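PDB 6WON: YohF from Salmonella typhimurium, which probably catalyses NAD(P)-dependent oxidation or reduction as a short-chain dehydrogenase/reductase, with acetoin a likely substrate. Local coordinates for residues V183-I188 and H217-L222; G81-L86 and I129-G134; T141-H146 and G244-N249; G28-I33 and F52-E57. All coordinates share one frame; numbering follows the deposited sequence.

Contact 1. Residues V183-I188 and H217-L222; sequences VAPGAI and HEIASL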
loop_
_atom_site.group_PDB
_atom_site.type_symbol
_atom_site.label_atom_id
_atom_site.label_comp_id
_atom_site.label_asym_id
_atom_site.label_seq_id
_atom_site.Cartn_x
_atom_site.Cartn_y
_atom_site.Cartn_z
ATOM N N VAL B 183 -11.571 -4.099 9.505
ATOM C CA VAL B 183 -11.228 -2.970 10.363
ATOM C C VAL B 183 -9.951 -3.332 11.098
ATOM O O VAL B 183 -9.870 -4.398 11.719
ATOM C CB VAL B 183 -12.353 -2.636 11.360
ATOM C CG1 VAL B 183 -11.912 -1.513 12.303
ATOM C CG2 VAL B 183 -13.617 -2.240 10.621
ATOM N N ALA B 184 -8.960 -2.443 11.036
ATOM C CA ALA B 184 -7.580 -2.732 11.437
ATOM C C ALA B 184 -7.218 -1.829 12.608
ATOM O O ALA B 184 -6.761 -0.690 12.398
ATOM C CB ALA B 184 -6.622 -2.518 10.256
ATOM N N PRO B 185 -7.433 -2.267 13.852
ATOM C CA PRO B 185 -7.169 -1.377 14.990
ATOM C C PRO B 185 -5.679 -1.179 15.219
ATOM O O PRO B 185 -4.860 -2.057 14.949
ATOM C CB PRO B 185 -7.819 -2.104 16.175
ATOM C CG PRO B 185 -8.790 -3.091 15.553
ATOM C CD PRO B 185 -8.081 -3.523 14.282
ATOM N N GLY B 186 -5.329 0.009 15.706
ATOM C CA GLY B 186 -4.005 0.220 16.264
ATOM C C GLY B 186 -4.005 -0.329 17.676
ATOM O O GLY B 186 -4.628 -1.363 17.923
ATOM N N ALA B 187 -3.354 0.354 18.612
ATOM C CA ALA B 187 -3.326 -0.096 19.997
ATOM C C ALA B 187 -4.602 0.347 20.696
ATOM O O ALA B 187 -4.885 1.547 20.786
ATOM C CB ALA B 187 -2.096 0.450 20.717
ATOM N N ILE B 188 -5.376 -0.623 21.179
ATOM C CA ILE B 188 -6.659 -0.378 21.828
ATOM C C ILE B 188 -6.539 -0.787 23.287
ATOM O O ILE B 188 -6.085 -1.896 23.584
ATOM C CB ILE B 188 -7.794 -1.153 21.139
ATOM C CG1 ILE B 188 -7.825 -0.823 19.641
ATOM C CG2 ILE B 188 -9.132 -0.860 21.818
ATOM C CD1 ILE B 188 -7.960 0.642 19.331
ATOM N N HIS B 217 -14.911 1.623 21.971
ATOM C CA HIS B 217 -15.939 2.342 21.222
ATOM C C HIS B 217 -15.383 2.917 19.918
ATOM O O HIS B 217 -16.075 2.922 18.895
ATOM C CB HIS B 217 -16.551 3.451 22.074
ATOM C CG HIS B 217 -17.529 4.298 21.323
ATOM N ND1 HIS B 217 -18.763 3.827 20.921
ATOM C CD2 HIS B 217 -17.444 5.571 20.862
ATOM C CE1 HIS B 217 -19.404 4.779 20.265
ATOM N NE2 HIS B 217 -18.625 5.848 20.214
ATOM N N GLU B 218 -14.121 3.357 19.913
ATOM C CA GLU B 218 -13.557 3.931 18.693
ATOM C C GLU B 218 -13.351 2.892 17.591
ATOM O O GLU B 218 -13.201 3.268 16.417
ATOM C CB GLU B 218 -12.244 4.680 19.016
ATOM C CG GLU B 218 -12.509 6.050 19.667
ATOM C CD GLU B 218 -11.300 6.695 20.370
ATOM O OE1 GLU B 218 -10.368 5.985 20.818
ATOM O OE2 GLU B 218 -11.307 7.941 20.483
ATOM N N ILE B 219 -13.344 1.600 17.919
ATOM C CA ILE B 219 -13.425 0.570 16.879
ATOM C C ILE B 219 -14.873 0.214 16.575
ATOM O O ILE B 219 -15.276 0.118 15.411
ATOM C CB ILE B 219 -12.634 -0.687 17.293
ATOM C CG1 ILE B 219 -11.193 -0.338 17.642
ATOM C CG2 ILE B 219 -12.679 -1.715 16.170
ATOM C CD1 ILE B 219 -10.463 0.362 16.498
ATOM N N ALA B 220 -15.665 -0.012 17.625
ATOM C CA ALA B 220 -17.059 -0.415 17.449
ATOM C C ALA B 220 -17.831 0.573 16.576
ATOM O O ALA B 220 -18.650 0.168 15.746
ATOM C CB ALA B 220 -17.725 -0.568 18.818
ATOM N N SER B 221 -17.561 1.871 16.726
ATOM C CA SER B 221 -18.304 2.864 15.957
ATOM C C SER B 221 -18.153 2.639 14.454
ATOM O O SER B 221 -19.133 2.723 13.702
ATOM C CB SER B 221 -17.842 4.267 16.341
ATOM O OG SER B 221 -18.589 5.238 15.627
ATOM N N LEU B 222 -16.937 2.338 13.996
ATOM C CA LEU B 222 -16.740 2.093 12.573
ATOM C C LEU B 222 -17.378 0.779 12.149
ATOM O O LEU B 222 -18.007 0.699 11.085
ATOM C CB LEU B 222 -15.253 2.088 12.233
ATOM C CG LEU B 222 -14.991 1.857 10.740
ATOM C CD1 LEU B 222 -15.620 2.988 9.913
ATOM C CD2 LEU B 222 -13.487 1.719 10.422
#

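Contact 2. Residues G81-L86 and I129-G134; sequences GRVDVL and IKQGEG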
loop_
_atom_site.group_PDB
_atom_site.type_symbol
_atom_site.label_atom_id
_atom_site.label_comp_id
_atom_site.label_asym_id
_atom_site.label_seq_id
_atom_site.Cartn_x
_atom_site.Cartn_y
_atom_site.Cartn_z
ATOM N N GLY B 81 -31.932 -17.930 14.339
ATOM C CA GLY B 81 -32.823 -18.136 13.213
ATOM C C GLY B 81 -32.349 -17.551 11.895
ATOM O O GLY B 81 -33.028 -17.742 10.879
ATOM N N ARG B 82 -31.214 -16.854 11.876
ATOM C CA ARG B 82 -30.662 -16.241 10.674
ATOM C C ARG B 82 -29.375 -15.530 11.083
ATOM O O ARG B 82 -29.077 -15.393 12.276
ATOM C CB ARG B 82 -31.642 -15.252 10.032
ATOM C CG ARG B 82 -31.980 -14.077 10.939
ATOM C CD ARG B 82 -32.855 -13.054 10.236
ATOM N NE ARG B 82 -32.220 -12.481 9.050
ATOM C CZ ARG B 82 -32.706 -12.598 7.817
ATOM N NH1 ARG B 82 -33.829 -13.283 7.606
ATOM N NH2 ARG B 82 -32.074 -12.030 6.792
ATOM N N VAL B 83 -28.612 -15.078 10.082
ATOM C CA VAL B 83 -27.453 -14.219 10.321
ATOM C C VAL B 83 -27.314 -13.239 9.160
ATOM O O VAL B 83 -27.392 -13.627 7.989
ATOM C CB VAL B 83 -26.148 -15.023 10.533
ATOM C CG1 VAL B 83 -25.874 -15.980 9.383
ATOM C CG2 VAL B 83 -24.996 -14.090 10.750
ATOM N N ASP B 84 -27.160 -11.957 9.496
ATOM C CA ASP B 84 -26.975 -10.877 8.533
ATOM C C ASP B 84 -25.630 -10.180 8.677
ATOM O O ASP B 84 -25.118 -9.635 7.696
ATOM C CB ASP B 84 -28.090 -9.825 8.682
ATOM C CG ASP B 84 -29.478 -10.422 8.536
ATOM O OD1 ASP B 84 -29.935 -10.595 7.378
ATOM O OD2 ASP B 84 -30.111 -10.723 9.578
ATOM N N VAL B 85 -25.049 -10.192 9.872
ATOM C CA VAL B 85 -23.750 -9.592 10.142
ATOM C C VAL B 85 -22.893 -10.605 10.887
ATOM O O VAL B 85 -23.340 -11.184 11.880
ATOM C CB VAL B 85 -23.897 -8.303 10.972
ATOM C CG1 VAL B 85 -22.535 -7.799 11.429
ATOM C CG2 VAL B 85 -24.602 -7.227 10.161
ATOM N N LEU B 86 -21.660 -10.805 10.427
ATOM C CA LEU B 86 -20.645 -11.499 11.209
ATOM C C LEU B 86 -19.506 -10.530 11.479
ATOM O O LEU B 86 -19.034 -9.844 10.562
ATOM C CB LEU B 86 -20.112 -12.749 10.495
ATOM C CG LEU B 86 -18.959 -13.458 11.220
ATOM C CD1 LEU B 86 -19.455 -13.962 12.578
ATOM C CD2 LEU B 86 -18.369 -14.600 10.388
ATOM N N ILE B 129 -26.205 -16.472 1.890
ATOM C CA ILE B 129 -26.567 -16.809 0.519
ATOM C C ILE B 129 -27.945 -17.442 0.485
ATOM O O ILE B 129 -28.818 -17.027 -0.289
ATOM C CB ILE B 129 -25.509 -17.734 -0.100
ATOM C CG1 ILE B 129 -24.204 -16.962 -0.312
ATOM C CG2 ILE B 129 -26.043 -18.343 -1.388
ATOM C CD1 ILE B 129 -22.997 -17.860 -0.518
ATOM N N LYS B 130 -28.159 -18.453 1.337
ATOM C CA LYS B 130 -29.454 -19.120 1.413
ATOM C C LYS B 130 -30.572 -18.141 1.754
ATOM O O LYS B 130 -31.657 -18.202 1.164
ATOM C CB LYS B 130 -29.397 -20.250 2.443
ATOM C CG LYS B 130 -30.528 -21.245 2.294
ATOM C CD LYS B 130 -30.661 -22.176 3.490
ATOM C CE LYS B 130 -32.042 -22.836 3.496
ATOM N NZ LYS B 130 -32.692 -22.779 4.838
ATOM N N GLN B 131 -30.332 -17.231 2.705
ATOM C CA GLN B 131 -31.352 -16.243 3.062
ATOM C C GLN B 131 -31.698 -15.338 1.885
ATOM O O GLN B 131 -32.833 -14.854 1.788
ATOM C CB GLN B 131 -30.884 -15.387 4.243
ATOM C CG GLN B 131 -30.913 -16.090 5.590
ATOM C CD GLN B 131 -29.831 -15.576 6.521
ATOM O OE1 GLN B 131 -29.450 -16.254 7.472
ATOM N NE2 GLN B 131 -29.321 -14.369 6.244
ATOM N N GLY B 132 -30.732 -15.077 1.004
ATOM C CA GLY B 132 -30.992 -14.292 -0.187
ATOM C C GLY B 132 -31.177 -12.810 0.035
ATOM O O GLY B 132 -31.672 -12.124 -0.861
ATOM N N GLU B 133 -30.784 -12.288 1.197
ATOM C CA GLU B 133 -30.978 -10.879 1.525
ATOM C C GLU B 133 -29.657 -10.143 1.738
ATOM O O GLU B 133 -29.640 -9.069 2.351
ATOM C CB GLU B 133 -31.866 -10.740 2.764
ATOM C CG GLU B 133 -33.332 -11.069 2.509
ATOM C CD GLU B 133 -34.138 -11.189 3.789
ATOM O OE1 GLU B 133 -33.924 -10.359 4.702
ATOM O OE2 GLU B 133 -34.988 -12.106 3.881
ATOM N N GLY B 134 -28.548 -10.697 1.243
ATOM C CA GLY B 134 -27.261 -10.075 1.436
ATOM C C GLY B 134 -26.773 -10.182 2.876
ATOM O O GLY B 134 -27.321 -10.905 3.716
#

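Contact 3. Residues T141-H146 and G244-N249; sequences TSVHEH and GFMLAN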
loop_
_atom_site.group_PDB
_atom_site.type_symbol
_atom_site.label_atom_id
_atom_site.label_comp_id
_atom_site.label_asym_id
_atom_site.label_seq_id
_atom_site.Cartn_x
_atom_site.Cartn_y
_atom_site.Cartn_z
ATOM N N THR B 141 -8.846 -7.068 11.946
ATOM C CA THR B 141 -7.449 -7.456 11.811
ATOM C C THR B 141 -6.599 -6.638 12.777
ATOM O O THR B 141 -6.738 -6.792 13.996
ATOM C CB THR B 141 -6.988 -7.312 10.359
ATOM O OG1 THR B 141 -7.071 -5.944 9.959
ATOM C CG2 THR B 141 -7.895 -8.147 9.443
ATOM N N SER B 142 -5.746 -5.751 12.263
ATOM C CA SER B 142 -4.819 -4.972 13.081
ATOM C C SER B 142 -4.005 -4.107 12.126
ATOM O O SER B 142 -3.953 -4.380 10.924
ATOM C CB SER B 142 -3.891 -5.876 13.904
ATOM O OG SER B 142 -2.642 -5.260 14.160
ATOM N N VAL B 143 -3.365 -3.063 12.664
ATOM C CA VAL B 143 -2.372 -2.375 11.838
ATOM C C VAL B 143 -1.328 -3.357 11.339
ATOM O O VAL B 143 -0.713 -3.132 10.289
ATOM C CB VAL B 143 -1.687 -1.216 12.580
ATOM C CG1 VAL B 143 -2.660 -0.086 12.780
ATOM C CG2 VAL B 143 -1.068 -1.691 13.925
ATOM N N HIS B 144 -1.144 -4.477 12.042
ATOM C CA HIS B 144 -0.143 -5.450 11.634
ATOM C C HIS B 144 -0.617 -6.372 10.518
ATOM O O HIS B 144 0.122 -7.291 10.131
ATOM C CB HIS B 144 0.314 -6.214 12.869
ATOM C CG HIS B 144 0.841 -5.299 13.932
ATOM N ND1 HIS B 144 1.962 -4.519 13.738
ATOM C CD2 HIS B 144 0.361 -4.977 15.158
ATOM C CE1 HIS B 144 2.174 -3.786 14.820
ATOM N NE2 HIS B 144 1.222 -4.054 15.698
ATOM N N GLU B 145 -1.817 -6.141 9.985
ATOM C CA GLU B 145 -2.141 -6.598 8.632
ATOM C C GLU B 145 -1.268 -5.909 7.582
ATOM O O GLU B 145 -1.174 -6.395 6.446
ATOM C CB GLU B 145 -3.628 -6.323 8.334
ATOM C CG GLU B 145 -4.111 -6.689 6.926
ATOM C CD GLU B 145 -5.461 -6.085 6.568
ATOM O OE1 GLU B 145 -6.257 -5.753 7.481
ATOM O OE2 GLU B 145 -5.740 -5.957 5.357
ATOM N N HIS B 146 -0.612 -4.797 7.947
ATOM C CA HIS B 146 0.093 -3.934 7.008
ATOM C C HIS B 146 1.557 -3.703 7.346
ATOM O O HIS B 146 2.364 -3.506 6.422
ATOM C CB HIS B 146 -0.617 -2.565 6.917
ATOM C CG HIS B 146 -2.071 -2.673 6.587
ATOM N ND1 HIS B 146 -2.521 -3.022 5.331
ATOM C CD2 HIS B 146 -3.178 -2.532 7.356
ATOM C CE1 HIS B 146 -3.841 -3.080 5.336
ATOM N NE2 HIS B 146 -4.265 -2.785 6.551
ATOM N N GLY B 244 -3.106 7.388 14.077
ATOM C CA GLY B 244 -1.932 7.791 13.326
ATOM C C GLY B 244 -0.766 6.831 13.397
ATOM O O GLY B 244 0.329 7.183 12.938
ATOM N N PHE B 245 -0.972 5.631 13.958
ATOM C CA PHE B 245 0.092 4.631 14.064
ATOM C C PHE B 245 0.864 4.472 12.753
ATOM O O PHE B 245 2.098 4.485 12.746
ATOM C CB PHE B 245 -0.526 3.297 14.508
ATOM C CG PHE B 245 0.474 2.196 14.788
ATOM C CD1 PHE B 245 0.972 1.406 13.753
ATOM C CD2 PHE B 245 0.867 1.909 16.091
ATOM C CE1 PHE B 245 1.873 0.366 14.020
ATOM C CE2 PHE B 245 1.759 0.868 16.364
ATOM C CZ PHE B 245 2.264 0.102 15.330
ATOM N N MET B 246 0.149 4.334 11.633
ATOM C CA MET B 246 0.795 4.107 10.342
ATOM C C MET B 246 1.581 5.321 9.853
ATOM O O MET B 246 2.426 5.178 8.963
ATOM C CB MET B 246 -0.247 3.743 9.276
ATOM C CG MET B 246 -1.035 2.452 9.507
ATOM S SD MET B 246 -0.022 0.977 9.722
ATOM C CE MET B 246 0.617 0.646 8.080
ATOM N N LEU B 247 1.318 6.513 10.393
ATOM C CA LEU B 247 2.082 7.692 10.000
ATOM C C LEU B 247 3.470 7.750 10.624
ATOM O O LEU B 247 4.322 8.514 10.142
ATOM C CB LEU B 247 1.318 8.959 10.388
ATOM C CG LEU B 247 -0.114 9.039 9.852
ATOM C CD1 LEU B 247 -0.886 10.164 10.518
ATOM C CD2 LEU B 247 -0.092 9.215 8.343
ATOM N N ALA B 248 3.717 6.992 11.695
ATOM C CA ALA B 248 4.932 7.151 12.493
ATOM C C ALA B 248 6.047 6.267 11.932
ATOM O O ALA B 248 5.957 5.037 11.971
ATOM C CB ALA B 248 4.644 6.824 13.954
ATOM N N ASN B 249 7.098 6.893 11.429
ATOM C CA ASN B 249 8.243 6.214 10.836
ATOM C C ASN B 249 9.492 6.672 11.596
ATOM O O ASN B 249 9.360 7.423 12.568
ATOM C CB ASN B 249 8.301 6.520 9.332
ATOM C CG ASN B 249 8.217 8.005 9.031
ATOM O OD1 ASN B 249 9.050 8.795 9.500
ATOM N ND2 ASN B 249 7.213 8.400 8.237
#

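Contact 4. Residues G28-I33 and F52-E57; sequences GFDIGI and FGVRAE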
loop_
_atom_site.group_PDB
_atom_site.type_symbol
_atom_site.label_atom_id
_atom_site.label_comp_id
_atom_site.label_asym_id
_atom_site.label_seq_id
_atom_site.Cartn_x
_atom_site.Cartn_y
_atom_site.Cartn_z
ATOM N N GLY B 28 -30.219 -2.064 16.786
ATOM C CA GLY B 28 -31.406 -2.825 16.435
ATOM C C GLY B 28 -31.179 -4.243 15.953
ATOM O O GLY B 28 -32.120 -4.893 15.484
ATOM N N PHE B 29 -29.955 -4.749 16.063
ATOM C CA PHE B 29 -29.683 -6.133 15.695
ATOM C C PHE B 29 -29.937 -7.054 16.887
ATOM O O PHE B 29 -29.456 -6.785 17.993
ATOM C CB PHE B 29 -28.236 -6.307 15.227
ATOM C CG PHE B 29 -27.934 -5.673 13.895
ATOM C CD1 PHE B 29 -27.628 -4.320 13.811
ATOM C CD2 PHE B 29 -27.912 -6.442 12.730
ATOM C CE1 PHE B 29 -27.329 -3.738 12.577
ATOM C CE2 PHE B 29 -27.615 -5.869 11.495
ATOM C CZ PHE B 29 -27.325 -4.523 11.416
ATOM N N ASP B 30 -30.684 -8.138 16.663
ATOM C CA ASP B 30 -30.529 -9.303 17.528
ATOM C C ASP B 30 -29.068 -9.731 17.485
ATOM O O ASP B 30 -28.411 -9.619 16.445
ATOM C CB ASP B 30 -31.434 -10.455 17.076
ATOM C CG ASP B 30 -32.901 -10.197 17.373
ATOM O OD1 ASP B 30 -33.197 -9.353 18.256
ATOM O OD2 ASP B 30 -33.761 -10.844 16.731
ATOM N N ILE B 31 -28.548 -10.202 18.617
ATOM C CA ILE B 31 -27.104 -10.343 18.812
ATOM C C ILE B 31 -26.767 -11.780 19.194
ATOM O O ILE B 31 -27.353 -12.335 20.127
ATOM C CB ILE B 31 -26.583 -9.382 19.896
ATOM C CG1 ILE B 31 -26.623 -7.948 19.394
ATOM C CG2 ILE B 31 -25.175 -9.767 20.313
ATOM C CD1 ILE B 31 -25.867 -7.750 18.112
ATOM N N GLY B 32 -25.789 -12.364 18.496
ATOM C CA GLY B 32 -25.117 -13.563 18.963
ATOM C C GLY B 32 -23.749 -13.225 19.535
ATOM O O GLY B 32 -22.960 -12.509 18.910
ATOM N N ILE B 33 -23.478 -13.768 20.723
ATOM C CA ILE B 33 -22.264 -13.507 21.491
ATOM C C ILE B 33 -21.537 -14.830 21.692
ATOM O O ILE B 33 -22.137 -15.794 22.176
ATOM C CB ILE B 33 -22.606 -12.864 22.853
ATOM C CG1 ILE B 33 -23.103 -11.432 22.679
ATOM C CG2 ILE B 33 -21.435 -12.932 23.823
ATOM C CD1 ILE B 33 -24.222 -11.059 23.660
ATOM N N PHE B 52 -31.838 -3.033 25.070
ATOM C CA PHE B 52 -32.140 -2.261 23.874
ATOM C C PHE B 52 -33.314 -2.832 23.091
ATOM O O PHE B 52 -33.550 -2.400 21.959
ATOM C CB PHE B 52 -30.907 -2.170 22.978
ATOM C CG PHE B 52 -29.750 -1.434 23.611
ATOM C CD1 PHE B 52 -29.845 -0.081 23.903
ATOM C CD2 PHE B 52 -28.574 -2.095 23.916
ATOM C CE1 PHE B 52 -28.785 0.603 24.484
ATOM C CE2 PHE B 52 -27.515 -1.419 24.500
ATOM C CZ PHE B 52 -27.619 -0.069 24.782
ATOM N N GLY B 53 -34.062 -3.776 23.668
ATOM C CA GLY B 53 -35.222 -4.332 22.993
ATOM C C GLY B 53 -34.915 -5.305 21.875
ATOM O O GLY B 53 -35.703 -5.421 20.932
ATOM N N VAL B 54 -33.786 -6.007 21.947
ATOM C CA VAL B 54 -33.409 -7.019 20.967
ATOM C C VAL B 54 -33.121 -8.329 21.692
ATOM O O VAL B 54 -32.919 -8.370 22.906
ATOM C CB VAL B 54 -32.175 -6.616 20.119
ATOM C CG1 VAL B 54 -32.456 -5.375 19.266
ATOM C CG2 VAL B 54 -30.962 -6.401 21.012
ATOM N N ARG B 55 -33.075 -9.406 20.911
ATOM C CA ARG B 55 -32.651 -10.702 21.416
ATOM C C ARG B 55 -31.135 -10.738 21.535
ATOM O O ARG B 55 -30.417 -10.179 20.708
ATOM C CB ARG B 55 -33.085 -11.822 20.472
ATOM C CG ARG B 55 -34.432 -12.409 20.691
ATOM C CD ARG B 55 -34.599 -13.584 19.739
ATOM N NE ARG B 55 -33.989 -14.797 20.278
ATOM C CZ ARG B 55 -33.789 -15.912 19.582
ATOM N NH1 ARG B 55 -34.134 -15.970 18.297
ATOM N NH2 ARG B 55 -33.247 -16.966 20.175
ATOM N N ALA B 56 -30.648 -11.426 22.561
ATOM C CA ALA B 56 -29.221 -11.702 22.684
ATOM C C ALA B 56 -29.053 -13.144 23.130
ATOM O O ALA B 56 -29.723 -13.588 24.072
ATOM C CB ALA B 56 -28.538 -10.750 23.672
ATOM N N GLU B 57 -28.184 -13.877 22.428
ATOM C CA GLU B 57 -27.896 -15.273 22.716
ATOM C C GLU B 57 -26.388 -15.454 22.815
ATOM O O GLU B 57 -25.635 -14.833 22.061
ATOM C CB GLU B 57 -28.458 -16.199 21.627
ATOM C CG GLU B 57 -29.967 -16.210 21.506
ATOM C CD GLU B 57 -30.663 -16.955 22.650
ATOM O OE1 GLU B 57 -29.993 -17.687 23.411
ATOM O OE2 GLU B 57 -31.894 -16.798 22.788
#

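Contact 1. Residues V183-I188 and H217-L222
Ile-219, on helix 216-226, meets Val-183, Pro-185 and Ile-188 across this contact, and every link between the two segments is apolar. Its first torsion (chi1 -55°) sets CG2 anti to the backbone N and CG1 anti to the carbonyl carbon, so the two branches serve different neighbours. CG2 of Ile-219 slides past CG1 of Val-183 at 3.9 Å. At the end of the other branch, CD1 of Ile-219 presses on the ring of Pro-185, 3.6 Å from its CB, the side chains crossing at about a right angle. CD1 of Ile-188 comes in obliquely to reach CG1 of Ile-219 at 3.8 Å. One turn on, Leu-222 adds a fourth pairing, its CD2 lying 4.0 Å from CG2 of Val-183. Branched residues suit this face because Val-183 and Ile-219 can each send their two branches to different neighbours, and the ring of Pro-185, which cannot swing as an open side chain does, offers its CB and CG to Ile-219 CD1.

No hydrogen bond joins the segments; backbone polarity is met elsewhere, Val-183 pairing with Asn-139 and Thr-141, and Ala-184 with Leu-239 and Val-241. Two polar side chains of the helix reach a second subunit: Ser-221 OG bonds to Trp-225 of that subunit and His-217 NE2 to its Glu-229.

Helical residues 217-222 run nearly antiparallel to strand 183-185 (171°), their axes 9.6 Å apart at closest. This is a helix packed on the parallel sheet of a Rossmann fold, just where the strand ends in the Pro-Gly pair familiar from short-chain dehydrogenases.

Contact 2. Residues G81-L86 and I129-G134
Gln-131 reads both polar atoms of Val-83 with the two ends of its amide. OE1 accepts from Val-83 N at 3.0 Å, a nearly straight bond (166°). NE2 donates to Val-83 O at 2.7 Å; the acceptor lies in the amide plane of Gln-131, although the donor stands above the carbonyl plane of Val-83. Two opposite bonds on one amide fix its flip as well as its rotation, and glutamine suits the last turn of helix 103-131 because it carries a donor and an acceptor on a chain long enough to reach the neighbouring backbone.

Beside this amide lies Arg-82, whose guanidinium has Gln-131 over one face. A bend at chi3 (-60°) turns the guanidinium towards Asp-84, which it grips side-on: NE meets Asp-84 OD2 at 2.8 Å and NH2 meets Asp-84 OD1 at 2.6 Å, both within the guanidinium plane. NH2 also makes a weak salt bridge with Glu-133 OE1 at 3.3 Å, whose stronger partner is Lys-5.

Further out, Val-6 N donates to Asp-84 OD2, tying the carboxylate to strand 6-9. Gly-81 and Gly-132 each follow a helix with positive phi, a backbone shape that glycine takes readily, and end the helical path just before residues that meet.

Arg-82, Asp-84 and Glu-133 form a salt-bridge network, which Lys-5 joins through Glu-133. The cations near Asp-84 and Glu-133 would be expected to offset the repulsion of the two carboxylates, whereas the neutral amide of Gln-131 ties down the backbone without adding charge.

Contact 3. Residues T141-H146 and G244-N249
Val-143 lays its CG2 methyl over one face of the Phe-245 ring, a CH-pi contact 3.9 Å from the ring centroid and 25° off the normal. The methyl is offset toward the rim, and its closest ring atom is Phe-245 CE1, 3.6 Å from Val-143 CG2. The same methyl lies over the centre of the His-144 ring, 3.7 Å above its plane, and therefore has an aromatic neighbour in each segment. Those two rings stand nearly perpendicular (86°) in an oblique pairing, with His-144 CE1 reaching Phe-245 CZ at 3.9 Å. The ring of His-144 is held by its ND1, which bonds to Thr-147 O.

Met-246 runs alongside, its flexible chain bent at chi2 and chi3. The bends bring SD to 4.0 Å from Val-143 CB, and carry the CE methyl to 3.6 Å from His-146 CB, while His-146 NE2 is bonded to Ser-238 OG.

Ser-142 lies next to Val-143 and touches Tyr-155 and Lys-159, a Ser-Tyr-Lys grouping consistent with the active site of this family. With no hydrogen bond across it, the contact depends on dispersion and CH-pi attraction, which hold the loop after strand 135-140 against the C-terminal loop, beside that probable site.

Contact 4. Residues G28-I33 and F52-E57
Asp-30 reaches across to Arg-55, and its side chain can be followed atom by atom along that residue. CB of Asp-30 lies 3.8 Å from Arg-55 O. CG comes next, anti to its own carbonyl carbon (chi1 -72°), and packs 3.5 Å from Arg-55 CB. At the tip, OD1 of Asp-30 accepts from Arg-55 N at 2.7 Å, the donor standing 45° out of the carboxylate plane, and it also brushes Val-54 CB. OD2 lies closest to Arg-55 CB, at 3.9 Å. Aspartate fits because its short carboxylate can take the place of a backbone carbonyl just before the backbone bond from Ile-31 N to Arg-55 O.

Beyond it the backbones take over: Glu-57 N bonds to Ile-31 O at 2.9 Å and Ile-33 N to Glu-57 O, the alternation of parallel strands. Ile-31 and Ala-56 face one side of the sheet, where the small Ala-56 accommodates helix 39-50. On the other side Glu-57 pairs with Arg-55 and Arg-79, while Gly-32 brings its CA close to Glu-57 O in a CA-H...O contact.

Strand 30-35, helix 39-50 and edge strand 56-60 make a beta-alpha-beta crossover, the repeating unit of the Rossmann fold.

In the fold
From the N terminus, contact 4 closes first, joining strand 30-35 to strand 56-60 around the intervening helix. Contact 2 follows in series, bringing the approach to strand 85-88 against the end of helix 103-131. Contact 3 then opens just after strand 135-140 and closes only near the C terminus, tying that loop to the one after strand 238-241; contact 1, which joins strand 178-185 to helix 216-226, opens and closes within that long span, and no two loops cross. Val-85 of contact 2 packs on Phe-29 of contact 4, whereas contacts 1 and 3 touch through probable backbone hydrogen bonds, Val-183 O with Thr-141 N and Pro-185 O with Val-143 N.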